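Long-range contact in dopamine N-acetyltransferase-like Protein (PDB 6V3T), which probably transfers acyl groups from acyl-CoA thioesters, acetyl-CoA among them, to arylalkylamines such as serotonin: residues Leu112-Leu124 / Ser146-Val160. Residues are numbered along the deposited sequence; the frame is centred on the assembly and turned at random.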
# COMPACT_ATOMS: atom_id res chain seq x y z
N LEU A 112 -12.26 -7.23 -9.33
CA LEU A 112 -12.21 -8.18 -8.19
C LEU A 112 -13.60 -8.22 -7.56
O LEU A 112 -14.03 -9.34 -7.19
CB LEU A 112 -11.13 -7.77 -7.18
CG LEU A 112 -9.68 -8.05 -7.58
CD1 LEU A 112 -8.70 -7.66 -6.47
CD2 LEU A 112 -9.48 -9.51 -7.97
N PHE A 113 -14.27 -7.06 -7.48
CA PHE A 113 -15.66 -6.93 -6.97
C PHE A 113 -16.57 -7.91 -7.70
O PHE A 113 -17.41 -8.53 -7.03
CB PHE A 113 -16.18 -5.50 -7.14
CG PHE A 113 -15.45 -4.49 -6.31
CD1 PHE A 113 -15.67 -4.41 -4.95
CD2 PHE A 113 -14.54 -3.63 -6.89
CE1 PHE A 113 -15.00 -3.47 -4.18
CE2 PHE A 113 -13.87 -2.69 -6.12
CZ PHE A 113 -14.09 -2.62 -4.76
N THR A 114 -16.41 -8.05 -9.02
CA THR A 114 -17.20 -9.00 -9.85
C THR A 114 -16.63 -10.40 -9.66
O THR A 114 -17.43 -11.33 -9.46
CB THR A 114 -17.23 -8.56 -11.32
OG1 THR A 114 -18.01 -7.37 -11.41
CG2 THR A 114 -17.82 -9.61 -12.25
N LYS A 115 -15.31 -10.55 -9.70
CA LYS A 115 -14.63 -11.87 -9.62
C LYS A 115 -15.13 -12.64 -8.39
O LYS A 115 -15.43 -13.82 -8.54
CB LYS A 115 -13.11 -11.72 -9.55
CG LYS A 115 -12.35 -13.04 -9.64
CD LYS A 115 -10.92 -12.88 -10.07
CE LYS A 115 -10.19 -14.19 -10.22
NZ LYS A 115 -9.51 -14.56 -8.97
N TYR A 116 -15.21 -11.99 -7.24
CA TYR A 116 -15.52 -12.62 -5.93
C TYR A 116 -16.92 -12.22 -5.45
O TYR A 116 -17.31 -12.62 -4.33
CB TYR A 116 -14.44 -12.27 -4.90
CG TYR A 116 -13.11 -12.89 -5.23
CD1 TYR A 116 -12.88 -14.24 -5.00
CD2 TYR A 116 -12.09 -12.15 -5.80
CE1 TYR A 116 -11.66 -14.83 -5.31
CE2 TYR A 116 -10.86 -12.72 -6.11
CZ TYR A 116 -10.65 -14.06 -5.86
OH TYR A 116 -9.46 -14.65 -6.17
N ASN A 117 -17.65 -11.45 -6.26
CA ASN A 117 -19.03 -11.00 -5.97
C ASN A 117 -19.09 -10.35 -4.58
O ASN A 117 -19.66 -10.97 -3.68
CB ASN A 117 -20.02 -12.16 -6.09
CG ASN A 117 -21.42 -11.77 -5.70
OD1 ASN A 117 -21.77 -10.59 -5.74
ND2 ASN A 117 -22.23 -12.74 -5.32
N VAL A 118 -18.53 -9.15 -4.43
CA VAL A 118 -18.48 -8.39 -3.15
C VAL A 118 -18.65 -6.91 -3.48
O VAL A 118 -18.39 -6.53 -4.64
CB VAL A 118 -17.16 -8.64 -2.39
CG1 VAL A 118 -17.00 -10.10 -2.01
CG2 VAL A 118 -15.95 -8.13 -3.17
N ASP A 119 -19.04 -6.11 -2.48
CA ASP A 119 -19.36 -4.66 -2.65
C ASP A 119 -18.29 -3.81 -1.96
O ASP A 119 -18.18 -2.63 -2.32
CB ASP A 119 -20.76 -4.33 -2.10
CG ASP A 119 -21.88 -5.25 -2.58
OD1 ASP A 119 -21.78 -5.78 -3.71
OD2 ASP A 119 -22.85 -5.43 -1.82
N LYS A 120 -17.56 -4.39 -1.00
CA LYS A 120 -16.41 -3.75 -0.30
C LYS A 120 -15.22 -4.72 -0.31
O LYS A 120 -15.46 -5.94 -0.33
CB LYS A 120 -16.79 -3.35 1.13
CG LYS A 120 -17.26 -4.47 2.05
CD LYS A 120 -17.77 -3.99 3.40
CE LYS A 120 -18.09 -5.11 4.37
NZ LYS A 120 -18.63 -4.57 5.65
N ILE A 121 -13.99 -4.19 -0.33
CA ILE A 121 -12.72 -4.97 -0.25
C ILE A 121 -11.80 -4.31 0.78
O ILE A 121 -11.56 -3.08 0.68
CB ILE A 121 -12.01 -5.08 -1.61
CG1 ILE A 121 -12.84 -5.87 -2.63
CG2 ILE A 121 -10.62 -5.67 -1.46
CD1 ILE A 121 -12.31 -5.79 -4.05
N PHE A 122 -11.27 -5.12 1.69
CA PHE A 122 -10.21 -4.73 2.65
C PHE A 122 -8.89 -4.61 1.88
O PHE A 122 -8.46 -5.58 1.23
CB PHE A 122 -10.12 -5.74 3.79
CG PHE A 122 -9.39 -5.26 5.01
CD1 PHE A 122 -8.01 -5.27 5.07
CD2 PHE A 122 -10.09 -4.82 6.12
CE1 PHE A 122 -7.35 -4.85 6.20
CE2 PHE A 122 -9.43 -4.40 7.26
CZ PHE A 122 -8.05 -4.41 7.30
N GLU A 123 -8.28 -3.43 1.95
CA GLU A 123 -7.06 -3.10 1.20
C GLU A 123 -5.95 -2.76 2.18
O GLU A 123 -6.01 -1.69 2.78
CB GLU A 123 -7.34 -1.93 0.26
CG GLU A 123 -7.87 -2.37 -1.08
CD GLU A 123 -7.99 -1.29 -2.14
OE1 GLU A 123 -8.00 -0.09 -1.79
OE2 GLU A 123 -8.11 -1.67 -3.32
N LEU A 124 -4.98 -3.65 2.36
CA LEU A 124 -3.67 -3.26 2.96
C LEU A 124 -2.99 -2.38 1.92
O LEU A 124 -2.47 -2.93 0.95
CB LEU A 124 -2.82 -4.48 3.30
CG LEU A 124 -1.92 -4.30 4.53
CD1 LEU A 124 -1.07 -5.51 4.76
CD2 LEU A 124 -1.02 -3.11 4.44
N SER A 146 -3.55 -7.38 10.24
CA SER A 146 -4.43 -6.68 9.28
C SER A 146 -5.49 -7.66 8.78
O SER A 146 -6.65 -7.26 8.69
CB SER A 146 -3.65 -6.09 8.15
OG SER A 146 -2.83 -5.03 8.62
N GLU A 147 -5.08 -8.89 8.48
CA GLU A 147 -5.98 -9.96 7.96
C GLU A 147 -7.09 -10.19 9.00
O GLU A 147 -8.26 -10.34 8.60
CB GLU A 147 -5.21 -11.25 7.69
CG GLU A 147 -6.03 -12.30 6.98
CD GLU A 147 -5.45 -13.71 6.94
OE1 GLU A 147 -4.58 -13.99 6.06
OE2 GLU A 147 -5.89 -14.55 7.77
N LEU A 148 -6.73 -10.19 10.28
CA LEU A 148 -7.65 -10.55 11.38
C LEU A 148 -8.59 -9.38 11.69
O LEU A 148 -9.73 -9.65 12.11
CB LEU A 148 -6.83 -10.96 12.60
CG LEU A 148 -5.95 -12.18 12.40
CD1 LEU A 148 -5.12 -12.46 13.64
CD2 LEU A 148 -6.77 -13.41 12.02
N ILE A 149 -8.12 -8.14 11.51
CA ILE A 149 -8.98 -6.92 11.58
C ILE A 149 -10.09 -7.07 10.53
O ILE A 149 -11.24 -6.73 10.84
CB ILE A 149 -8.16 -5.63 11.39
CG1 ILE A 149 -7.20 -5.37 12.56
CG2 ILE A 149 -9.08 -4.44 11.15
CD1 ILE A 149 -7.86 -4.82 13.81
N ALA A 150 -9.75 -7.58 9.34
CA ALA A 150 -10.70 -7.75 8.23
C ALA A 150 -11.81 -8.71 8.66
O ALA A 150 -12.99 -8.35 8.52
CB ALA A 150 -9.97 -8.22 7.00
N GLU A 151 -11.45 -9.87 9.22
CA GLU A 151 -12.41 -10.94 9.61
C GLU A 151 -13.32 -10.43 10.74
O GLU A 151 -14.51 -10.78 10.74
CB GLU A 151 -11.65 -12.19 10.04
CG GLU A 151 -10.78 -12.77 8.94
CD GLU A 151 -10.23 -14.15 9.25
OE1 GLU A 151 -9.85 -14.38 10.41
OE2 GLU A 151 -10.20 -14.99 8.33
N GLU A 152 -12.78 -9.64 11.67
CA GLU A 152 -13.55 -9.04 12.80
C GLU A 152 -14.60 -8.07 12.26
O GLU A 152 -15.68 -8.00 12.86
CB GLU A 152 -12.64 -8.29 13.77
CG GLU A 152 -11.70 -9.17 14.57
CD GLU A 152 -10.52 -8.42 15.17
OE1 GLU A 152 -10.59 -7.18 15.25
OE2 GLU A 152 -9.54 -9.06 15.55
N HIS A 153 -14.29 -7.32 11.20
CA HIS A 153 -15.20 -6.32 10.59
C HIS A 153 -15.99 -6.95 9.44
O HIS A 153 -16.59 -6.21 8.64
CB HIS A 153 -14.41 -5.08 10.16
CG HIS A 153 -13.95 -4.27 11.31
ND1 HIS A 153 -13.04 -4.75 12.22
CD2 HIS A 153 -14.28 -3.02 11.71
CE1 HIS A 153 -12.82 -3.83 13.13
NE2 HIS A 153 -13.56 -2.75 12.84
N GLY A 154 -15.98 -8.28 9.36
CA GLY A 154 -16.88 -9.07 8.50
C GLY A 154 -16.65 -8.82 7.03
O GLY A 154 -17.62 -8.91 6.27
N PHE A 155 -15.40 -8.52 6.64
CA PHE A 155 -14.94 -8.49 5.22
C PHE A 155 -14.78 -9.93 4.72
O PHE A 155 -14.65 -10.85 5.55
CB PHE A 155 -13.64 -7.69 5.08
CG PHE A 155 -13.82 -6.20 5.18
CD1 PHE A 155 -13.79 -5.56 6.42
CD2 PHE A 155 -14.03 -5.43 4.05
CE1 PHE A 155 -13.96 -4.19 6.51
CE2 PHE A 155 -14.19 -4.06 4.15
CZ PHE A 155 -14.15 -3.45 5.38
N LYS A 156 -14.82 -10.11 3.39
CA LYS A 156 -14.76 -11.43 2.72
C LYS A 156 -13.47 -11.58 1.91
O LYS A 156 -13.02 -12.72 1.76
CB LYS A 156 -15.95 -11.63 1.79
CG LYS A 156 -17.30 -11.74 2.49
CD LYS A 156 -18.48 -11.69 1.54
CE LYS A 156 -19.74 -12.28 2.13
NZ LYS A 156 -20.88 -12.15 1.20
N LEU A 157 -12.92 -10.47 1.38
CA LEU A 157 -11.70 -10.45 0.53
C LEU A 157 -10.72 -9.38 1.02
O LEU A 157 -11.13 -8.22 1.17
CB LEU A 157 -12.06 -10.16 -0.92
CG LEU A 157 -10.92 -10.36 -1.93
CD1 LEU A 157 -10.96 -11.76 -2.51
CD2 LEU A 157 -10.98 -9.33 -3.04
N VAL A 158 -9.46 -9.77 1.21
CA VAL A 158 -8.34 -8.84 1.51
C VAL A 158 -7.47 -8.77 0.26
O VAL A 158 -7.26 -9.83 -0.37
CB VAL A 158 -7.53 -9.28 2.75
CG1 VAL A 158 -6.37 -8.35 3.03
CG2 VAL A 158 -8.43 -9.40 3.98
N LYS A 159 -7.02 -7.57 -0.09
CA LYS A 159 -6.24 -7.31 -1.32
C LYS A 159 -5.08 -6.38 -0.94
O LYS A 159 -5.24 -5.59 0.03
CB LYS A 159 -7.17 -6.75 -2.40
CG LYS A 159 -6.49 -6.18 -3.64
CD LYS A 159 -6.42 -4.69 -3.61
CE LYS A 159 -5.37 -4.09 -4.50
NZ LYS A 159 -5.44 -2.61 -4.44
N VAL A 160 -3.96 -6.49 -1.65
CA VAL A 160 -2.71 -5.71 -1.40
C VAL A 160 -2.02 -5.42 -2.74
O VAL A 160 -1.79 -6.38 -3.54
CB VAL A 160 -1.76 -6.43 -0.43
CG1 VAL A 160 -1.39 -7.83 -0.93
CG2 VAL A 160 -0.51 -5.60 -0.16
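F122 and V158 pair in register where two parallel strands meet, in a beta-alpha-beta unit of the GNAT-type acetyltransferase fold. F122 N bonds to L157 O (3.1 Å), and K159 N returns to F122 O (2.8 Å). Helix 138-152 covers the F122 side of the sheet. Here the F122 ring is the bump, and it fills a hollow bounded by A150, I149, the S146 carbonyl and F155. With CG anti to the backbone N (chi1 -162°), it reaches under the helix, and A150 CB sits over one face, 3.5 Å from F122 CD2. I149 CG2 and S146 O approach the ring's far end near CZ. The F122 edge points at the face of F155, with the planes at 80°. K120 lies over the opposite face of F155, its NZ 4.7 Å from the ring centroid in a cation-pi contact. With an alanine in place of F122, a gap would probably open beneath A150 and F155 would lose its edge partner. On the other side of the sheet, L157 fits between Y116 and I121, its CD1 over one Y116 ring face in a CH-pi contact. Y116 OH bonds to E179. Farther along, K159 pairs with D161 and E123 with R125; K159 NZ also forms a salt bridge with E123 OE2, 3.0 Å away and above the carboxylate plane.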